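Local coordinates for protein inositol monophosphatase (Zymomonas mobilis, PDB 4N81) that probably acts as a magnesium-dependent phosphatase of the inositol monophosphatase superfamily, removing phosphate from small phosphorylated substrates, at residues D78-G90 against S100-R112. Sequence-based numbering, arbitrary orientation.
Sequences DARRLWVLDPIDG and SFGTLIALVEDGR. With SO4 (sulfate ion), chain B.
Thr103 and Pro87 meet where strands 81-86 and 102-109 stop pairing regularly: Thr103 OG1 donates to Pro87 O at 2.7 Å, in the carbonyl plane. A chi1 of -65° turns OG1 to the Pro87 carbonyl at the corner. A valine here would probably leave Pro87 O without this donor and the corner less firmly held. Beyond it, Asp89 N donates to Gly102 O (2.7 Å) and Gly102 N donates back to Asp89 O, one residue out of step with the Asp86-Leu104 pair, which makes a beta bulge. Leu104 CD1 packs 3.6 Å from Asp89 CB and lies over one face of the Asp89 carboxylate.

Along the regular ladder, Leu107 CD1 sits over one face of the Trp83 indole, 4.0 Å from the centroid of the five-membered ring in a CH-pi contact, while Ile105 CG2 touches the ring's edge; Asp65 accepts from Trp83 NE1. On the other face of the sheet, Val84 CG2 meets Val108 CG2 at 3.7 Å. At the far end Arg80 grips Asp110 side-on, NE to OD2 and NH2 to OD1 (2.7 Å), guanidinium and carboxylate planes 58° apart. A water links Arg81 NH1 to Glu109 OE1, their direct salt bridge being long; Tyr6 OH also hydrogen-bonds OE1, and Arg81 pairs with Asp65 and Asp9.

Helices 7-24 and 42-61 pack on the Trp83 and Ile105 face. Gly90 N donates to sulfate O4 (2.9 Å), and Asp86, Ile88 and Asp89, predicted magnesium ligands with Asp210, cluster beside this ion. Strand, corner and helix N-terminus correspond to the Asp-Pro-Ile-Asp-Gly motif of the inositol monophosphatase superfamily, which probably binds magnesium here.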
ATOM      1  N   ASP A  78     -29.041  20.075 -10.214  1.00 94.62           N
ATOM      2  CA  ASP A  78     -30.170  19.861 -11.136  1.00 85.47           C
ATOM      3  C   ASP A  78     -29.710  19.633 -12.582  1.00 76.12           C
ATOM      4  O   ASP A  78     -30.472  19.123 -13.406  1.00 78.67           O
ATOM      5  CB  ASP A  78     -31.204  21.001 -11.087  1.00 85.06           C
ATOM      6  CG  ASP A  78     -32.065  20.970  -9.836  1.00 82.97           C
ATOM      7  OD1 ASP A  78     -32.249  19.885  -9.250  1.00 79.60           O
ATOM      8  OD2 ASP A  78     -32.566  22.045  -9.448  1.00 84.44           O
ATOM      9  N   ALA A  79     -28.471  20.014 -12.887  1.00 62.70           N
ATOM     10  CA  ALA A  79     -27.951  19.867 -14.243  1.00 51.18           C
ATOM     11  C   ALA A  79     -27.847  18.391 -14.616  1.00 43.03           C
ATOM     12  O   ALA A  79     -27.613  17.522 -13.742  1.00 39.13           O
ATOM     13  CB  ALA A  79     -26.590  20.583 -14.417  1.00 45.30           C
ATOM     14  N   ARG A  80     -28.026  18.119 -15.911  1.00 42.50           N
ATOM     15  CA  ARG A  80     -27.811  16.782 -16.445  1.00 42.81           C
ATOM     16  C   ARG A  80     -26.357  16.340 -16.233  1.00 37.23           C
ATOM     17  O   ARG A  80     -26.129  15.146 -15.998  1.00 31.22           O
ATOM     18  CB  ARG A  80     -28.066  16.774 -17.960  1.00 42.91           C
ATOM     19  CG  ARG A  80     -29.484  16.636 -18.404  1.00 43.18           C
ATOM     20  CD  ARG A  80     -29.548  16.199 -19.863  1.00 40.27           C
ATOM     21  NE  ARG A  80     -28.993  14.859 -20.070  1.00 33.80           N
ATOM     22  CZ  ARG A  80     -27.826  14.583 -20.665  1.00 37.36           C
ATOM     23  NH1 ARG A  80     -27.057  15.561 -21.139  1.00 42.38           N
ATOM     24  NH2 ARG A  80     -27.425  13.316 -20.790  1.00 34.42           N
ATOM     25  N   ARG A  81     -25.404  17.295 -16.311  1.00 28.51           N
ATOM     26  CA  ARG A  81     -23.946  17.015 -16.242  1.00 27.06           C
ATOM     27  C   ARG A  81     -23.365  17.536 -14.918  1.00 30.14           C
ATOM     28  O   ARG A  81     -23.554  18.725 -14.575  1.00 32.37           O
ATOM     29  CB  ARG A  81     -23.182  17.705 -17.401  1.00 31.22           C
ATOM     30  CG  ARG A  81     -23.528  17.192 -18.822  1.00 33.17           C
ATOM     31  CD  ARG A  81     -23.021  18.111 -19.971  1.00 30.75           C
ATOM     32  NE  ARG A  81     -21.711  18.716 -19.707  1.00 30.09           N
ATOM     33  CZ  ARG A  81     -20.553  18.316 -20.225  1.00 28.79           C
ATOM     34  NH1 ARG A  81     -20.498  17.290 -21.065  1.00 30.12           N
ATOM     35  NH2 ARG A  81     -19.437  18.949 -19.906  1.00 29.93           N
ATOM     36  N   LEU A  82     -22.622  16.692 -14.210  1.00 25.41           N
ATOM     37  CA  LEU A  82     -22.072  17.066 -12.902  1.00 24.78           C
ATOM     38  C   LEU A  82     -20.617  16.633 -12.834  1.00 28.64           C
ATOM     39  O   LEU A  82     -20.302  15.478 -13.171  1.00 22.97           O
ATOM     40  CB  LEU A  82     -22.780  16.296 -11.772  1.00 30.09           C
ATOM     41  CG  LEU A  82     -24.281  16.482 -11.541  1.00 42.91           C
ATOM     42  CD1 LEU A  82     -24.718  15.617 -10.355  1.00 42.61           C
ATOM     43  CD2 LEU A  82     -24.573  17.937 -11.279  1.00 46.95           C
ATOM     44  N   TRP A  83     -19.758  17.491 -12.303  1.00 22.90           N
ATOM     45  CA  TRP A  83     -18.392  17.083 -11.982  1.00 21.57           C
ATOM     46  C   TRP A  83     -18.295  16.582 -10.533  1.00 20.49           C
ATOM     47  O   TRP A  83     -18.872  17.193  -9.620  1.00 24.94           O
ATOM     48  CB  TRP A  83     -17.455  18.276 -12.176  1.00 25.28           C
ATOM     49  CG  TRP A  83     -17.342  18.653 -13.631  1.00 26.22           C
ATOM     50  CD1 TRP A  83     -18.149  19.485 -14.330  1.00 25.05           C
ATOM     51  CD2 TRP A  83     -16.378  18.137 -14.561  1.00 22.82           C
ATOM     52  NE1 TRP A  83     -17.743  19.546 -15.658  1.00 26.60           N
ATOM     53  CE2 TRP A  83     -16.652  18.726 -15.817  1.00 27.58           C
ATOM     54  CE3 TRP A  83     -15.315  17.230 -14.452  1.00 22.30           C
ATOM     55  CZ2 TRP A  83     -15.895  18.445 -16.951  1.00 27.87           C
ATOM     56  CZ3 TRP A  83     -14.564  16.954 -15.576  1.00 24.15           C
ATOM     57  CH2 TRP A  83     -14.861  17.559 -16.813  1.00 25.08           C
ATOM     58  N   VAL A  84     -17.550  15.493 -10.324  1.00 19.02           N
ATOM     59  CA  VAL A  84     -17.403  14.919  -9.002  1.00 19.17           C
ATOM     60  C   VAL A  84     -15.911  14.937  -8.717  1.00 23.52           C
ATOM     61  O   VAL A  84     -15.160  14.375  -9.490  1.00 25.18           O
ATOM     62  CB  VAL A  84     -17.931  13.460  -8.986  1.00 22.89           C
ATOM     63  CG1 VAL A  84     -17.799  12.823  -7.586  1.00 25.78           C
ATOM     64  CG2 VAL A  84     -19.400  13.416  -9.414  1.00 25.99           C
ATOM     65  N   LEU A  85     -15.486  15.621  -7.646  1.00 20.82           N
ATOM     66  CA  LEU A  85     -14.062  15.751  -7.307  1.00 16.81           C
ATOM     67  C   LEU A  85     -13.758  15.114  -5.954  1.00 19.94           C
ATOM     68  O   LEU A  85     -14.503  15.307  -4.995  1.00 19.17           O
ATOM     69  CB  LEU A  85     -13.694  17.229  -7.214  1.00 17.94           C
ATOM     70  CG  LEU A  85     -14.177  18.067  -8.407  1.00 23.56           C
ATOM     71  CD1 LEU A  85     -13.839  19.524  -8.217  1.00 24.01           C
ATOM     72  CD2 LEU A  85     -13.605  17.561  -9.715  1.00 23.86           C
ATOM     73  N   ASP A  86     -12.689  14.335  -5.878  1.00 14.86           N
ATOM     74  CA  ASP A  86     -12.143  13.930  -4.600  1.00 14.19           C
ATOM     75  C   ASP A  86     -10.632  14.221  -4.636  1.00 15.59           C
ATOM     76  O   ASP A  86      -9.870  13.426  -5.219  1.00 16.66           O
ATOM     77  CB  ASP A  86     -12.390  12.436  -4.331  1.00 14.45           C
ATOM     78  CG  ASP A  86     -12.177  12.079  -2.845  1.00 17.67           C
ATOM     79  OD1 ASP A  86     -11.964  13.025  -2.051  1.00 19.90           O
ATOM     80  OD2 ASP A  86     -12.242  10.881  -2.477  1.00 17.71           O
ATOM     81  N   PRO A  87     -10.185  15.362  -4.071  1.00 14.61           N
ATOM     82  CA  PRO A  87      -8.751  15.691  -4.240  1.00 14.53           C
ATOM     83  C   PRO A  87      -7.804  14.604  -3.718  1.00 16.60           C
ATOM     84  O   PRO A  87      -6.778  14.328  -4.327  1.00 14.64           O
ATOM     85  CB  PRO A  87      -8.589  16.934  -3.333  1.00 15.36           C
ATOM     86  CG  PRO A  87      -9.989  17.632  -3.450  1.00 16.78           C
ATOM     87  CD  PRO A  87     -10.972  16.475  -3.470  1.00 17.08           C
ATOM     88  N   ILE A  88      -8.185  13.973  -2.610  1.00 13.49           N
ATOM     89  CA  ILE A  88      -7.376  12.911  -2.001  1.00 12.14           C
ATOM     90  C   ILE A  88      -8.302  11.754  -1.598  1.00 14.06           C
ATOM     91  O   ILE A  88      -8.854  11.725  -0.505  1.00 16.41           O
ATOM     92  CB  ILE A  88      -6.578  13.423  -0.777  1.00 12.32           C
ATOM     93  CG1 ILE A  88      -5.651  14.597  -1.202  1.00 14.13           C
ATOM     94  CG2 ILE A  88      -5.740  12.277  -0.130  1.00 12.89           C
ATOM     95  CD1 ILE A  88      -4.989  15.326  -0.014  1.00 13.87           C
ATOM     96  N   ASP A  89      -8.457  10.790  -2.493  1.00 12.72           N
ATOM     97  CA  ASP A  89      -9.130   9.561  -2.117  1.00 10.58           C
ATOM     98  C   ASP A  89      -8.064   8.671  -1.486  1.00 11.22           C
ATOM     99  O   ASP A  89      -7.013   8.457  -2.086  1.00 12.34           O
ATOM    100  CB  ASP A  89      -9.720   8.881  -3.349  1.00 10.39           C
ATOM    101  CG  ASP A  89     -10.476   7.625  -2.971  1.00 11.53           C
ATOM    102  OD1 ASP A  89      -9.999   6.520  -3.332  1.00  9.94           O
ATOM    103  OD2 ASP A  89     -11.509   7.757  -2.283  1.00 11.77           O
ATOM    104  N   GLY A  90      -8.350   8.124  -0.301  1.00 12.51           N
ATOM    105  CA  GLY A  90      -7.342   7.446   0.499  1.00 11.38           C
ATOM    106  C   GLY A  90      -6.736   8.438   1.484  1.00 10.56           C
ATOM    107  O   GLY A  90      -5.501   8.472   1.675  1.00 11.93           O
ATOM    108  N   SER A 100      -0.432   5.542  -2.023  1.00 12.68           N
ATOM    109  CA  SER A 100      -1.547   4.851  -2.700  1.00 12.74           C
ATOM    110  C   SER A 100      -2.761   5.753  -2.906  1.00 10.74           C
ATOM    111  O   SER A 100      -3.741   5.318  -3.509  1.00 13.38           O
ATOM    112  CB  SER A 100      -1.987   3.643  -1.860  1.00  8.84           C
ATOM    113  OG  SER A 100      -2.349   4.104  -0.540  1.00 11.61           O
ATOM    114  N   PHE A 101      -2.759   6.959  -2.329  1.00  9.52           N
ATOM    115  CA  PHE A 101      -3.906   7.844  -2.473  1.00  9.37           C
ATOM    116  C   PHE A 101      -3.981   8.367  -3.897  1.00  9.65           C
ATOM    117  O   PHE A 101      -2.981   8.337  -4.601  1.00 12.89           O
ATOM    118  CB  PHE A 101      -3.850   9.037  -1.494  1.00  9.84           C
ATOM    119  CG  PHE A 101      -2.790  10.026  -1.835  1.00 12.73           C
ATOM    120  CD1 PHE A 101      -3.076  11.129  -2.637  1.00 11.78           C
ATOM    121  CD2 PHE A 101      -1.499   9.861  -1.366  1.00 13.10           C
ATOM    122  CE1 PHE A 101      -2.080  12.042  -2.955  1.00 13.25           C
ATOM    123  CE2 PHE A 101      -0.497  10.745  -1.715  1.00 10.78           C
ATOM    124  CZ  PHE A 101      -0.798  11.857  -2.507  1.00 11.34           C
ATOM    125  N   GLY A 102      -5.164   8.833  -4.331  1.00 10.18           N
ATOM    126  CA  GLY A 102      -5.250   9.460  -5.663  1.00 10.37           C
ATOM    127  C   GLY A 102      -6.269  10.590  -5.714  1.00 13.09           C
ATOM    128  O   GLY A 102      -7.237  10.628  -4.938  1.00 13.76           O
ATOM    129  N   THR A 103      -6.063  11.519  -6.643  1.00 11.70           N
ATOM    130  CA  THR A 103      -7.095  12.504  -6.929  1.00 12.47           C
ATOM    131  C   THR A 103      -8.070  11.806  -7.872  1.00 14.07           C
ATOM    132  O   THR A 103      -7.661  11.220  -8.880  1.00 13.41           O
ATOM    133  CB  THR A 103      -6.464  13.698  -7.640  1.00 13.38           C
ATOM    134  OG1 THR A 103      -5.552  14.348  -6.737  1.00 14.93           O
ATOM    135  CG2 THR A 103      -7.566  14.712  -8.118  1.00 14.39           C
ATOM    136  N   LEU A 104      -9.364  11.905  -7.589  1.00 15.36           N
ATOM    137  CA  LEU A 104     -10.378  11.368  -8.503  1.00 12.68           C
ATOM    138  C   LEU A 104     -11.142  12.522  -9.109  1.00 14.08           C
ATOM    139  O   LEU A 104     -11.621  13.396  -8.365  1.00 16.84           O
ATOM    140  CB  LEU A 104     -11.367  10.493  -7.723  1.00 12.19           C
ATOM    141  CG  LEU A 104     -10.765   9.349  -6.901  1.00 11.22           C
ATOM    142  CD1 LEU A 104     -11.856   8.467  -6.255  1.00 10.93           C
ATOM    143  CD2 LEU A 104      -9.916   8.484  -7.856  1.00 11.02           C
ATOM    144  N   ILE A 105     -11.286  12.513 -10.435  1.00 14.25           N
ATOM    145  CA  ILE A 105     -12.137  13.504 -11.108  1.00 15.46           C
ATOM    146  C   ILE A 105     -13.113  12.737 -12.012  1.00 17.03           C
ATOM    147  O   ILE A 105     -12.700  11.869 -12.793  1.00 15.29           O
ATOM    148  CB  ILE A 105     -11.241  14.418 -11.963  1.00 16.27           C
ATOM    149  CG1 ILE A 105     -10.298  15.230 -11.043  1.00 19.93           C
ATOM    150  CG2 ILE A 105     -12.097  15.322 -12.938  1.00 17.70           C
ATOM    151  CD1 ILE A 105      -8.997  15.627 -11.690  1.00 21.94           C
ATOM    152  N   ALA A 106     -14.383  13.090 -11.988  1.00 20.39           N
ATOM    153  CA  ALA A 106     -15.307  12.385 -12.856  1.00 16.36           C
ATOM    154  C   ALA A 106     -16.293  13.362 -13.446  1.00 17.79           C
ATOM    155  O   ALA A 106     -16.578  14.384 -12.830  1.00 19.83           O
ATOM    156  CB  ALA A 106     -16.040  11.332 -12.064  1.00 19.13           C
ATOM    157  N   LEU A 107     -16.767  13.060 -14.661  1.00 18.31           N
ATOM    158  CA  LEU A 107     -17.929  13.757 -15.241  1.00 19.72           C
ATOM    159  C   LEU A 107     -19.069  12.729 -15.281  1.00 20.56           C
ATOM    160  O   LEU A 107     -18.855  11.587 -15.711  1.00 19.22           O
ATOM    161  CB  LEU A 107     -17.631  14.211 -16.675  1.00 20.75           C
ATOM    162  CG  LEU A 107     -18.809  14.841 -17.431  1.00 22.35           C
ATOM    163  CD1 LEU A 107     -19.390  16.036 -16.642  1.00 23.36           C
ATOM    164  CD2 LEU A 107     -18.382  15.285 -18.854  1.00 26.94           C
ATOM    165  N   VAL A 108     -20.275  13.163 -14.873  1.00 20.26           N
ATOM    166  CA  VAL A 108     -21.384  12.276 -14.632  1.00 20.57           C
ATOM    167  C   VAL A 108     -22.563  12.864 -15.411  1.00 21.64           C
ATOM    168  O   VAL A 108     -22.776  14.067 -15.348  1.00 22.84           O
ATOM    169  CB  VAL A 108     -21.689  12.232 -13.119  1.00 19.90           C
ATOM    170  CG1 VAL A 108     -22.971  11.510 -12.856  1.00 19.70           C
ATOM    171  CG2 VAL A 108     -20.563  11.544 -12.373  1.00 18.06           C
ATOM    172  N   GLU A 109     -23.275  12.035 -16.174  1.00 21.76           N
ATOM    173  CA  GLU A 109     -24.449  12.512 -16.930  1.00 23.36           C
ATOM    174  C   GLU A 109     -25.653  11.655 -16.612  1.00 23.31           C
ATOM    175  O   GLU A 109     -25.557  10.434 -16.714  1.00 22.27           O
ATOM    176  CB  GLU A 109     -24.233  12.378 -18.441  1.00 32.06           C
ATOM    177  CG  GLU A 109     -23.237  13.333 -19.035  1.00 37.38           C
ATOM    178  CD  GLU A 109     -23.133  13.200 -20.568  1.00 41.08           C
ATOM    179  OE1 GLU A 109     -22.110  13.632 -21.110  1.00 43.34           O
ATOM    180  OE2 GLU A 109     -24.066  12.688 -21.223  1.00 44.39           O
ATOM    181  N   ASP A 110     -26.787  12.300 -16.300  1.00 24.60           N
ATOM    182  CA  ASP A 110     -27.983  11.566 -15.873  1.00 24.71           C
ATOM    183  C   ASP A 110     -27.632  10.574 -14.744  1.00 23.10           C
ATOM    184  O   ASP A 110     -28.131   9.439 -14.695  1.00 24.92           O
ATOM    185  CB  ASP A 110     -28.581  10.838 -17.060  1.00 25.14           C
ATOM    186  CG  ASP A 110     -28.852  11.778 -18.236  1.00 26.81           C
ATOM    187  OD1 ASP A 110     -28.567  11.362 -19.364  1.00 32.28           O
ATOM    188  OD2 ASP A 110     -29.316  12.930 -18.043  1.00 28.19           O
ATOM    189  N   GLY A 111     -26.726  11.004 -13.876  1.00 22.39           N
ATOM    190  CA  GLY A 111     -26.373  10.249 -12.700  1.00 21.09           C
ATOM    191  C   GLY A 111     -25.350   9.153 -12.991  1.00 26.40           C
ATOM    192  O   GLY A 111     -24.871   8.540 -12.043  1.00 22.18           O
ATOM    193  N   ARG A 112     -24.975   8.937 -14.267  1.00 19.63           N
ATOM    194  CA  ARG A 112     -23.961   7.918 -14.627  1.00 18.37           C
ATOM    195  C   ARG A 112     -22.555   8.479 -14.926  1.00 17.98           C
ATOM    196  O   ARG A 112     -22.458   9.373 -15.732  1.00 21.46           O
ATOM    197  CB  ARG A 112     -24.398   7.114 -15.866  1.00 18.64           C
ATOM    198  CG  ARG A 112     -25.739   6.366 -15.706  1.00 22.81           C
ATOM    199  CD  ARG A 112     -25.677   5.240 -14.602  1.00 20.74           C
ATOM    200  NE  ARG A 112     -27.032   4.653 -14.466  1.00 21.91           N
ATOM    201  CZ  ARG A 112     -27.431   3.646 -15.218  1.00 23.04           C
ATOM    202  NH1 ARG A 112     -26.569   3.117 -16.094  1.00 22.33           N
ATOM    203  NH2 ARG A 112     -28.644   3.139 -15.084  1.00 20.88           N
TER
HETATM  204  S   SO4 B 301     -11.593   9.285   1.624  1.00 38.20           S
HETATM  205  O1  SO4 B 301     -11.404  10.486   2.498  1.00 44.03           O
HETATM  206  O2  SO4 B 301     -12.843   8.599   2.056  1.00 43.43           O
HETATM  207  O3  SO4 B 301     -11.834   9.705   0.250  1.00 20.51           O
HETATM  208  O4  SO4 B 301     -10.424   8.323   1.737  1.00 26.91           O
HETATM  209  O   HOH W   1     -25.844  13.419 -13.537  1.00 27.94           O
HETATM  210  O   HOH W   2     -22.211  15.668 -22.551  1.00 39.87           O